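CAIP (Helicobacter cinaedi, PDB 5LBH) probably oxidises and stores iron as a Dps-like mini-ferritin of twelve subunits, and acts as an antigen that promotes the differentiation of macrophages into foam cells. Local coordinates at residues K3-L8 and E109-A114; A15-Y19 and I44-A49; A76-K80 and D99-F103. All blocks are in the same frame, centred on the assembly; numbering follows the deposited sequence.

Contact 1: residues K3-L8 and E109-A114; sequences KVVELL and ELSAQA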
loop_
_atom_site.group_PDB
_atom_site.type_symbol
_atom_site.label_atom_id
_atom_site.label_comp_id
_atom_site.label_asym_id
_atom_site.label_seq_id
_atom_site.Cartn_x
_atom_site.Cartn_y
_atom_site.Cartn_z
ATOM N N LYS A 3 -17.452 -39.297 -16.959
ATOM C CA LYS A 3 -16.179 -38.661 -17.309
ATOM C C LYS A 3 -15.951 -37.236 -16.746
ATOM O O LYS A 3 -16.814 -36.345 -16.793
ATOM C CB LYS A 3 -16.027 -38.645 -18.825
ATOM C CG LYS A 3 -14.792 -37.963 -19.311
ATOM C CD LYS A 3 -13.604 -38.742 -18.873
ATOM C CE LYS A 3 -12.390 -37.885 -19.001
ATOM N NZ LYS A 3 -11.542 -38.070 -17.817
ATOM N N VAL A 4 -14.735 -37.051 -16.228
ATOM C CA VAL A 4 -14.341 -35.781 -15.639
ATOM C C VAL A 4 -14.279 -34.686 -16.693
ATOM O O VAL A 4 -14.835 -33.594 -16.509
ATOM C CB VAL A 4 -12.995 -35.954 -14.916
ATOM C CG1 VAL A 4 -12.341 -34.613 -14.646
ATOM C CG2 VAL A 4 -13.204 -36.768 -13.642
ATOM N N VAL A 5 -13.632 -34.970 -17.825
ATOM C CA VAL A 5 -13.493 -33.958 -18.865
ATOM C C VAL A 5 -14.865 -33.560 -19.408
ATOM O O VAL A 5 -15.129 -32.376 -19.649
ATOM C CB VAL A 5 -12.561 -34.455 -19.983
ATOM C CG1 VAL A 5 -12.594 -33.501 -21.168
ATOM C CG2 VAL A 5 -11.165 -34.580 -19.461
ATOM N N GLU A 6 -15.765 -34.534 -19.581
ATOM C CA GLU A 6 -17.083 -34.222 -20.123
ATOM C C GLU A 6 -17.855 -33.300 -19.189
ATOM O O GLU A 6 -18.544 -32.383 -19.639
ATOM C CB GLU A 6 -17.861 -35.513 -20.394
ATOM C CG GLU A 6 -17.212 -36.417 -21.465
ATOM C CD GLU A 6 -17.715 -37.884 -21.451
ATOM O OE1 GLU A 6 -17.165 -38.722 -22.213
ATOM O OE2 GLU A 6 -18.643 -38.210 -20.670
ATOM N N LEU A 7 -17.749 -33.517 -17.882
ATOM C CA LEU A 7 -18.434 -32.630 -16.943
ATOM C C LEU A 7 -17.792 -31.248 -16.925
ATOM O O LEU A 7 -18.495 -30.236 -16.828
ATOM C CB LEU A 7 -18.461 -33.258 -15.548
ATOM C CG LEU A 7 -19.651 -34.181 -15.270
ATOM C CD1 LEU A 7 -19.446 -34.963 -13.995
ATOM C CD2 LEU A 7 -20.925 -33.347 -15.141
ATOM N N LEU A 8 -16.459 -31.190 -17.009
ATOM C CA LEU A 8 -15.761 -29.912 -17.052
ATOM C C LEU A 8 -16.179 -29.058 -18.253
ATOM O O LEU A 8 -16.391 -27.849 -18.103
ATOM C CB LEU A 8 -14.254 -30.140 -17.062
ATOM C CG LEU A 8 -13.533 -30.582 -15.788
ATOM C CD1 LEU A 8 -12.106 -30.991 -16.156
ATOM C CD2 LEU A 8 -13.545 -29.519 -14.681
ATOM N N GLU A 109 -21.585 -33.550 -9.042
ATOM C CA GLU A 109 -21.330 -34.764 -9.794
ATOM C C GLU A 109 -19.892 -34.803 -10.306
ATOM O O GLU A 109 -19.281 -35.872 -10.345
ATOM C CB GLU A 109 -22.353 -34.905 -10.919
ATOM C CG GLU A 109 -22.221 -36.219 -11.697
ATOM C CD GLU A 109 -22.290 -37.482 -10.788
ATOM O OE1 GLU A 109 -22.956 -37.425 -9.718
ATOM O OE2 GLU A 109 -21.665 -38.510 -11.156
ATOM N N LEU A 110 -19.317 -33.647 -10.637
ATOM C CA LEU A 110 -17.898 -33.592 -10.980
ATOM C C LEU A 110 -17.023 -34.098 -9.840
ATOM O O LEU A 110 -16.052 -34.826 -10.070
ATOM C CB LEU A 110 -17.503 -32.159 -11.346
ATOM C CG LEU A 110 -16.014 -31.850 -11.560
ATOM C CD1 LEU A 110 -15.415 -32.673 -12.676
ATOM C CD2 LEU A 110 -15.788 -30.364 -11.809
ATOM N N SER A 111 -17.331 -33.703 -8.608
ATOM C CA SER A 111 -16.519 -34.144 -7.475
ATOM C C SER A 111 -16.612 -35.664 -7.281
ATOM O O SER A 111 -15.597 -36.342 -7.078
ATOM C CB SER A 111 -16.944 -33.385 -6.213
ATOM O OG SER A 111 -16.128 -33.734 -5.115
ATOM N N ALA A 112 -17.825 -36.212 -7.343
ATOM C CA ALA A 112 -18.007 -37.651 -7.188
ATOM C C ALA A 112 -17.284 -38.428 -8.279
ATOM O O ALA A 112 -16.620 -39.432 -8.000
ATOM C CB ALA A 112 -19.491 -38.005 -7.209
ATOM N N GLN A 113 -17.396 -37.975 -9.526
ATOM C CA GLN A 113 -16.771 -38.693 -10.628
ATOM C C GLN A 113 -15.259 -38.598 -10.536
ATOM O O GLN A 113 -14.553 -39.594 -10.736
ATOM C CB GLN A 113 -17.236 -38.119 -11.966
ATOM C CG GLN A 113 -18.646 -38.509 -12.363
ATOM C CD GLN A 113 -18.783 -39.984 -12.702
ATOM O OE1 GLN A 113 -17.790 -40.674 -12.979
ATOM N NE2 GLN A 113 -20.019 -40.480 -12.665
ATOM N N ALA A 114 -14.744 -37.411 -10.207
ATOM C CA ALA A 114 -13.301 -37.228 -10.125
ATOM C C ALA A 114 -12.700 -38.055 -8.987
ATOM O O ALA A 114 -11.605 -38.621 -9.139
ATOM C CB ALA A 114 -12.967 -35.736 -9.989
#

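Contact 2: residues A15-Y19 and I44-A49; sequences ASVFY and IYEQFA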
loop_
_atom_site.group_PDB
_atom_site.type_symbol
_atom_site.label_atom_id
_atom_site.label_comp_id
_atom_site.label_asym_id
_atom_site.label_seq_id
_atom_site.Cartn_x
_atom_site.Cartn_y
_atom_site.Cartn_z
ATOM N N ALA A 15 -21.092 -21.915 -18.110
ATOM C CA ALA A 15 -20.492 -20.694 -17.563
ATOM C C ALA A 15 -20.508 -19.569 -18.591
ATOM O O ALA A 15 -20.813 -18.419 -18.253
ATOM C CB ALA A 15 -19.064 -20.930 -17.072
ATOM N N SER A 16 -20.173 -19.871 -19.850
ATOM C CA SER A 16 -20.125 -18.792 -20.836
ATOM C C SER A 16 -21.515 -18.236 -21.115
ATOM O O SER A 16 -21.659 -17.033 -21.342
ATOM C CB SER A 16 -19.442 -19.240 -22.140
ATOM O OG SER A 16 -20.209 -20.160 -22.886
ATOM N N VAL A 17 -22.548 -19.080 -21.087
ATOM C CA VAL A 17 -23.908 -18.579 -21.278
ATOM C C VAL A 17 -24.367 -17.788 -20.060
ATOM O O VAL A 17 -24.958 -16.716 -20.191
ATOM C CB VAL A 17 -24.858 -19.743 -21.611
ATOM C CG1 VAL A 17 -26.317 -19.279 -21.610
ATOM C CG2 VAL A 17 -24.470 -20.350 -22.973
ATOM N N PHE A 18 -24.084 -18.291 -18.856
ATOM C CA PHE A 18 -24.458 -17.578 -17.638
ATOM C C PHE A 18 -23.733 -16.241 -17.554
ATOM O O PHE A 18 -24.308 -15.229 -17.116
ATOM C CB PHE A 18 -24.132 -18.442 -16.420
ATOM C CG PHE A 18 -24.718 -17.932 -15.143
ATOM C CD1 PHE A 18 -23.904 -17.534 -14.089
ATOM C CD2 PHE A 18 -26.097 -17.856 -14.985
ATOM C CE1 PHE A 18 -24.461 -17.061 -12.902
ATOM C CE2 PHE A 18 -26.654 -17.381 -13.802
ATOM C CZ PHE A 18 -25.838 -16.984 -12.758
ATOM N N TYR A 19 -22.471 -16.220 -17.998
ATOM C CA TYR A 19 -21.699 -14.987 -18.019
ATOM C C TYR A 19 -22.443 -13.876 -18.759
ATOM O O TYR A 19 -22.546 -12.745 -18.266
ATOM C CB TYR A 19 -20.340 -15.277 -18.657
ATOM C CG TYR A 19 -19.440 -14.094 -18.855
ATOM C CD1 TYR A 19 -19.250 -13.558 -20.122
ATOM C CD2 TYR A 19 -18.733 -13.536 -17.784
ATOM C CE1 TYR A 19 -18.421 -12.498 -20.319
ATOM C CE2 TYR A 19 -17.887 -12.453 -17.976
ATOM C CZ TYR A 19 -17.743 -11.939 -19.248
ATOM O OH TYR A 19 -16.916 -10.873 -19.480
ATOM N N ILE A 44 -20.712 -11.306 -9.758
ATOM C CA ILE A 44 -21.041 -12.667 -10.172
ATOM C C ILE A 44 -20.473 -12.977 -11.556
ATOM O O ILE A 44 -19.905 -14.050 -11.779
ATOM C CB ILE A 44 -22.556 -12.894 -10.116
ATOM C CG1 ILE A 44 -23.059 -12.840 -8.667
ATOM C CG2 ILE A 44 -22.940 -14.175 -10.849
ATOM C CD1 ILE A 44 -24.576 -13.029 -8.549
ATOM N N TYR A 45 -20.637 -12.076 -12.523
ATOM C CA TYR A 45 -20.123 -12.465 -13.829
ATOM C C TYR A 45 -18.597 -12.472 -13.862
ATOM O O TYR A 45 -18.022 -13.208 -14.668
ATOM C CB TYR A 45 -20.726 -11.605 -14.962
ATOM C CG TYR A 45 -20.399 -10.116 -15.074
ATOM C CD1 TYR A 45 -19.093 -9.657 -15.310
ATOM C CD2 TYR A 45 -21.427 -9.160 -15.045
ATOM C CE1 TYR A 45 -18.810 -8.279 -15.450
ATOM C CE2 TYR A 45 -21.162 -7.801 -15.198
ATOM C CZ TYR A 45 -19.853 -7.365 -15.395
ATOM O OH TYR A 45 -19.613 -6.019 -15.548
ATOM N N GLU A 46 -17.932 -11.726 -12.977
ATOM C CA GLU A 46 -16.474 -11.802 -12.909
ATOM C C GLU A 46 -16.017 -13.118 -12.295
ATOM O O GLU A 46 -14.995 -13.670 -12.712
ATOM C CB GLU A 46 -15.909 -10.621 -12.107
ATOM C CG GLU A 46 -15.936 -9.280 -12.859
ATOM C CD GLU A 46 -15.635 -8.049 -11.969
ATOM O OE1 GLU A 46 -15.494 -8.191 -10.726
ATOM O OE2 GLU A 46 -15.578 -6.922 -12.517
ATOM N N GLN A 47 -16.802 -13.681 -11.368
ATOM C CA GLN A 47 -16.433 -14.963 -10.785
ATOM C C GLN A 47 -16.644 -16.108 -11.770
ATOM O O GLN A 47 -15.818 -17.029 -11.827
ATOM C CB GLN A 47 -17.252 -15.224 -9.511
ATOM C CG GLN A 47 -16.875 -14.361 -8.319
ATOM C CD GLN A 47 -15.559 -14.802 -7.671
ATOM O OE1 GLN A 47 -14.562 -14.069 -7.698
ATOM N NE2 GLN A 47 -15.554 -15.998 -7.079
ATOM N N PHE A 48 -17.682 -16.026 -12.612
ATOM C CA PHE A 48 -17.899 -17.042 -13.631
ATOM C C PHE A 48 -16.984 -16.873 -14.834
ATOM O O PHE A 48 -16.750 -17.853 -15.544
ATOM C CB PHE A 48 -19.372 -17.077 -14.048
ATOM C CG PHE A 48 -20.210 -17.938 -13.141
ATOM C CD1 PHE A 48 -20.726 -17.431 -11.950
ATOM C CD2 PHE A 48 -20.421 -19.275 -13.445
ATOM C CE1 PHE A 48 -21.467 -18.235 -11.100
ATOM C CE2 PHE A 48 -21.171 -20.087 -12.605
ATOM C CZ PHE A 48 -21.692 -19.568 -11.431
ATOM N N ALA A 49 -16.452 -15.672 -15.077
ATOM C CA ALA A 49 -15.327 -15.575 -15.997
ATOM C C ALA A 49 -14.154 -16.402 -15.496
ATOM O O ALA A 49 -13.417 -16.982 -16.300
ATOM C CB ALA A 49 -14.904 -14.122 -16.197
#

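Contact 3: residues A76-K80 and D99-F103; sequences AAKIK and DYEYF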
loop_
_atom_site.group_PDB
_atom_site.type_symbol
_atom_site.label_atom_id
_atom_site.label_comp_id
_atom_site.label_asym_id
_atom_site.label_seq_id
_atom_site.Cartn_x
_atom_site.Cartn_y
_atom_site.Cartn_z
ATOM N N ALA A 76 -23.790 -26.845 -26.551
ATOM C CA ALA A 76 -23.624 -27.691 -25.369
ATOM C C ALA A 76 -24.348 -27.152 -24.140
ATOM O O ALA A 76 -24.695 -27.935 -23.245
ATOM C CB ALA A 76 -22.146 -27.879 -25.046
ATOM N N ALA A 77 -24.609 -25.853 -24.085
ATOM C CA ALA A 77 -25.124 -25.257 -22.865
ATOM C C ALA A 77 -26.518 -25.784 -22.566
ATOM O O ALA A 77 -27.353 -25.915 -23.462
ATOM C CB ALA A 77 -25.164 -23.740 -22.996
ATOM N N LYS A 78 -26.757 -26.120 -21.304
ATOM C CA LYS A 78 -28.117 -26.400 -20.880
ATOM C C LYS A 78 -28.793 -25.195 -20.249
ATOM O O LYS A 78 -30.028 -25.138 -20.227
ATOM C CB LYS A 78 -28.142 -27.577 -19.904
ATOM C CG LYS A 78 -27.638 -28.835 -20.552
ATOM C CD LYS A 78 -28.124 -30.071 -19.843
ATOM C CE LYS A 78 -27.711 -31.311 -20.624
ATOM N NZ LYS A 78 -28.498 -32.519 -20.188
ATOM N N ILE A 79 -28.023 -24.231 -19.742
ATOM C CA ILE A 79 -28.622 -23.014 -19.215
ATOM C C ILE A 79 -29.214 -22.220 -20.367
ATOM O O ILE A 79 -28.565 -22.033 -21.404
ATOM C CB ILE A 79 -27.585 -22.207 -18.420
ATOM C CG1 ILE A 79 -27.389 -22.880 -17.071
ATOM C CG2 ILE A 79 -28.038 -20.761 -18.207
ATOM C CD1 ILE A 79 -26.476 -22.198 -16.198
ATOM N N LYS A 80 -30.457 -21.770 -20.202
ATOM C CA LYS A 80 -31.167 -21.090 -21.280
ATOM C C LYS A 80 -30.753 -19.630 -21.345
ATOM O O LYS A 80 -30.526 -18.995 -20.315
ATOM C CB LYS A 80 -32.680 -21.178 -21.075
ATOM C CG LYS A 80 -33.222 -22.590 -20.874
ATOM C CD LYS A 80 -33.418 -23.318 -22.184
ATOM C CE LYS A 80 -34.024 -24.712 -21.957
ATOM N NZ LYS A 80 -35.326 -24.661 -21.213
ATOM N N ASP A 99 -30.314 -20.999 -11.364
ATOM C CA ASP A 99 -29.106 -21.432 -12.060
ATOM C C ASP A 99 -28.029 -21.918 -11.097
ATOM O O ASP A 99 -27.262 -22.820 -11.450
ATOM C CB ASP A 99 -28.566 -20.320 -12.963
ATOM C CG ASP A 99 -29.366 -20.181 -14.260
ATOM O OD1 ASP A 99 -30.156 -21.091 -14.572
ATOM O OD2 ASP A 99 -29.189 -19.183 -14.982
ATOM N N TYR A 100 -27.952 -21.338 -9.893
ATOM C CA TYR A 100 -26.991 -21.802 -8.890
ATOM C C TYR A 100 -27.271 -23.241 -8.465
ATOM O O TYR A 100 -26.342 -24.006 -8.187
ATOM C CB TYR A 100 -27.014 -20.899 -7.660
ATOM C CG TYR A 100 -26.144 -19.697 -7.760
ATOM C CD1 TYR A 100 -25.512 -19.372 -8.946
ATOM C CD2 TYR A 100 -25.902 -18.921 -6.654
ATOM C CE1 TYR A 100 -24.692 -18.272 -9.035
ATOM C CE2 TYR A 100 -25.085 -17.820 -6.728
ATOM C CZ TYR A 100 -24.483 -17.501 -7.916
ATOM O OH TYR A 100 -23.674 -16.394 -7.983
ATOM N N GLU A 101 -28.554 -23.607 -8.351
ATOM C CA GLU A 101 -28.909 -24.978 -8.008
ATOM C C GLU A 101 -28.470 -25.922 -9.110
ATOM O O GLU A 101 -28.090 -27.071 -8.847
ATOM C CB GLU A 101 -30.424 -25.116 -7.857
ATOM C CG GLU A 101 -31.068 -24.021 -7.085
ATOM C CD GLU A 101 -31.403 -24.423 -5.702
ATOM O OE1 GLU A 101 -30.570 -25.142 -5.109
ATOM O OE2 GLU A 101 -32.469 -23.981 -5.205
ATOM N N TYR A 102 -28.526 -25.450 -10.350
ATOM C CA TYR A 102 -28.044 -26.238 -11.467
ATOM C C TYR A 102 -26.533 -26.417 -11.396
ATOM O O TYR A 102 -26.029 -27.538 -11.491
ATOM C CB TYR A 102 -28.461 -25.562 -12.763
ATOM C CG TYR A 102 -27.837 -26.162 -13.982
ATOM C CD1 TYR A 102 -26.802 -25.501 -14.645
ATOM C CD2 TYR A 102 -28.254 -27.393 -14.463
ATOM C CE1 TYR A 102 -26.225 -26.042 -15.772
ATOM C CE2 TYR A 102 -27.684 -27.940 -15.577
ATOM C CZ TYR A 102 -26.666 -27.264 -16.233
ATOM O OH TYR A 102 -26.081 -27.816 -17.359
ATOM N N PHE A 103 -25.793 -25.328 -11.187
ATOM C CA PHE A 103 -24.343 -25.439 -11.052
ATOM C C PHE A 103 -23.965 -26.289 -9.846
ATOM O O PHE A 103 -22.974 -27.026 -9.892
ATOM C CB PHE A 103 -23.707 -24.049 -10.958
ATOM C CG PHE A 103 -23.510 -23.362 -12.295
ATOM C CD1 PHE A 103 -22.529 -23.785 -13.183
ATOM C CD2 PHE A 103 -24.304 -22.273 -12.659
ATOM C CE1 PHE A 103 -22.324 -23.118 -14.409
ATOM C CE2 PHE A 103 -24.120 -21.616 -13.867
ATOM C CZ PHE A 103 -23.138 -22.044 -14.750
HETATM O O HOH W 1 -31.605 -21.011 -17.304
#

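Contact 1: residues K3-L8 and E109-A114
This is an apolar helix-helix contact near one end of the ferritin-like four-helix bundle, where the first turns of helix 4-28 lie against the last turns of helix 89-116. The two short segments run nearly antiparallel, at 165°, with their axes 9.6 Å apart at closest approach. Val4 is level with Ala114 and Leu7 with Leu110, each pair about one helical turn from the next. Leu110 lies at the centre of the contact, among Val4, Leu7 and Leu8: its CD1 lies 4.1 Å from Val4 CG1 and 4.2 Å from Leu7 CB, and its CD2 reaches Leu8 CD2 at 3.7 Å. Where helix 4-28 begins, Val4 CG2 sits 3.8 Å from Ala114 CB, and the small alanine lets the branched valine come to 3.5 Å between Val4 CG2 and Ala114 CA. The CA-to-CB bond of Leu7 is directed at the other helix, and Leu7 CD1 lies 3.6 Å from Leu110 N and 3.8 Å from Glu109 CG, packing on the backbone and on the aliphatic part of the glutamate. Gln113 NE2 donates to Glu109 OE2 at 3.0 Å, pairing two polar ends at the margin. Helix 34-61 adds Val55 and Val59 next to Leu8, while Ala126 of helix 120-144 backs Leu110. With no hydrogen bond between the segments, close apolar fit and van der Waals contact hold the helices here.

Contact 2: residues A15-Y19 and I44-A49
Aromatic contacts dominate this buried pairing of helix 4-28 with helix 34-61, whose segments run antiparallel at 159° with axes 9.2 Å apart. Phe18 turns its edge to the face of Phe48 in a T-shaped pair, centroids 4.8 Å apart and planes at 66°. The rings of Tyr19 and Tyr45 meet obliquely, and Tyr19 CD2 lies only 3.2 Å from Tyr45 O, so that this carbonyl oxygen lies at the edge of the Tyr19 ring. Aliphatic groups fill the gaps: Phe18 CE1 meets Ile44 CG2 at 3.9 Å, and Ala15 CB lies 4.2 Å from Phe48 CD2. Small Ala49 leaves room for Tyr19, its CB being 3.9 Å from Tyr19 CE2. Beyond the pair, Tyr45 stacks on His23, its side chain comes within about 4 Å of a bound Fe(III), and it packs on Asp53 of a neighbouring subunit; Asp53 and Glu57 are iron-site residues. No hydrogen bond crosses the segments: rings and Ile44 supply the van der Waals contact, small alanines permit close approach, and a largely aromatic core runs up to the iron.

Contact 3: residues A76-K80 and D99-F103
Ile79 overlaps Tyr102 and Phe103 of helix 89-116, placing its CG1 3.6 Å from Tyr102 CE1 and its CD1 3.4 Å from Phe103 CE2. A long, branched aliphatic side chain suits this place, since it can reach from an extended backbone to the rings of two consecutive helix residues. Lys78 keeps its aliphatic root near the tyrosine, with CB 3.3 Å from Tyr102 OH, while its ammonium end leads away from the helix. Polar groups are joined through water: Lys80 N donates to a water at 3.2 Å, which in turn donates to Asp99 OD1 at 3.1 Å. Asp99 also forms a salt bridge with Lys21, and Asp14 bonds to Tyr102 OH and to the backbone N atoms of Lys78 and Ile79, tying loop and helix to helix 4-28. The short helix 70-76, in the connection between the second and third bundle helices, is characteristic of Dps-like mini-ferritins, and here the chain leaving it at Ala77 packs back on the four-helix bundle.

How the contacts relate
Contacts 1 and 2 pair long helices, 4-28 with 89-116 and 4-28 with 34-61, while contact 3 sets the loop after helix 70-76 on helix 89-116. Between centres, contacts 1 and 2 are about 20 Å apart, contacts 1 and 3 about 15 Å, and contacts 2 and 3 about 11 Å. The last two touch: the aromatic core of contact 2 continues into contact 3 through Phe48 and Phe103, and the loop packs on helix 4-28 through Ala77 and Val17. Along the chain, contact 2 closes before contact 3 opens, and both are nested within the loop closed by contact 1. The outermost pairing thus brings an end of the bundle together, while the nested two join its middle and its crossover connection.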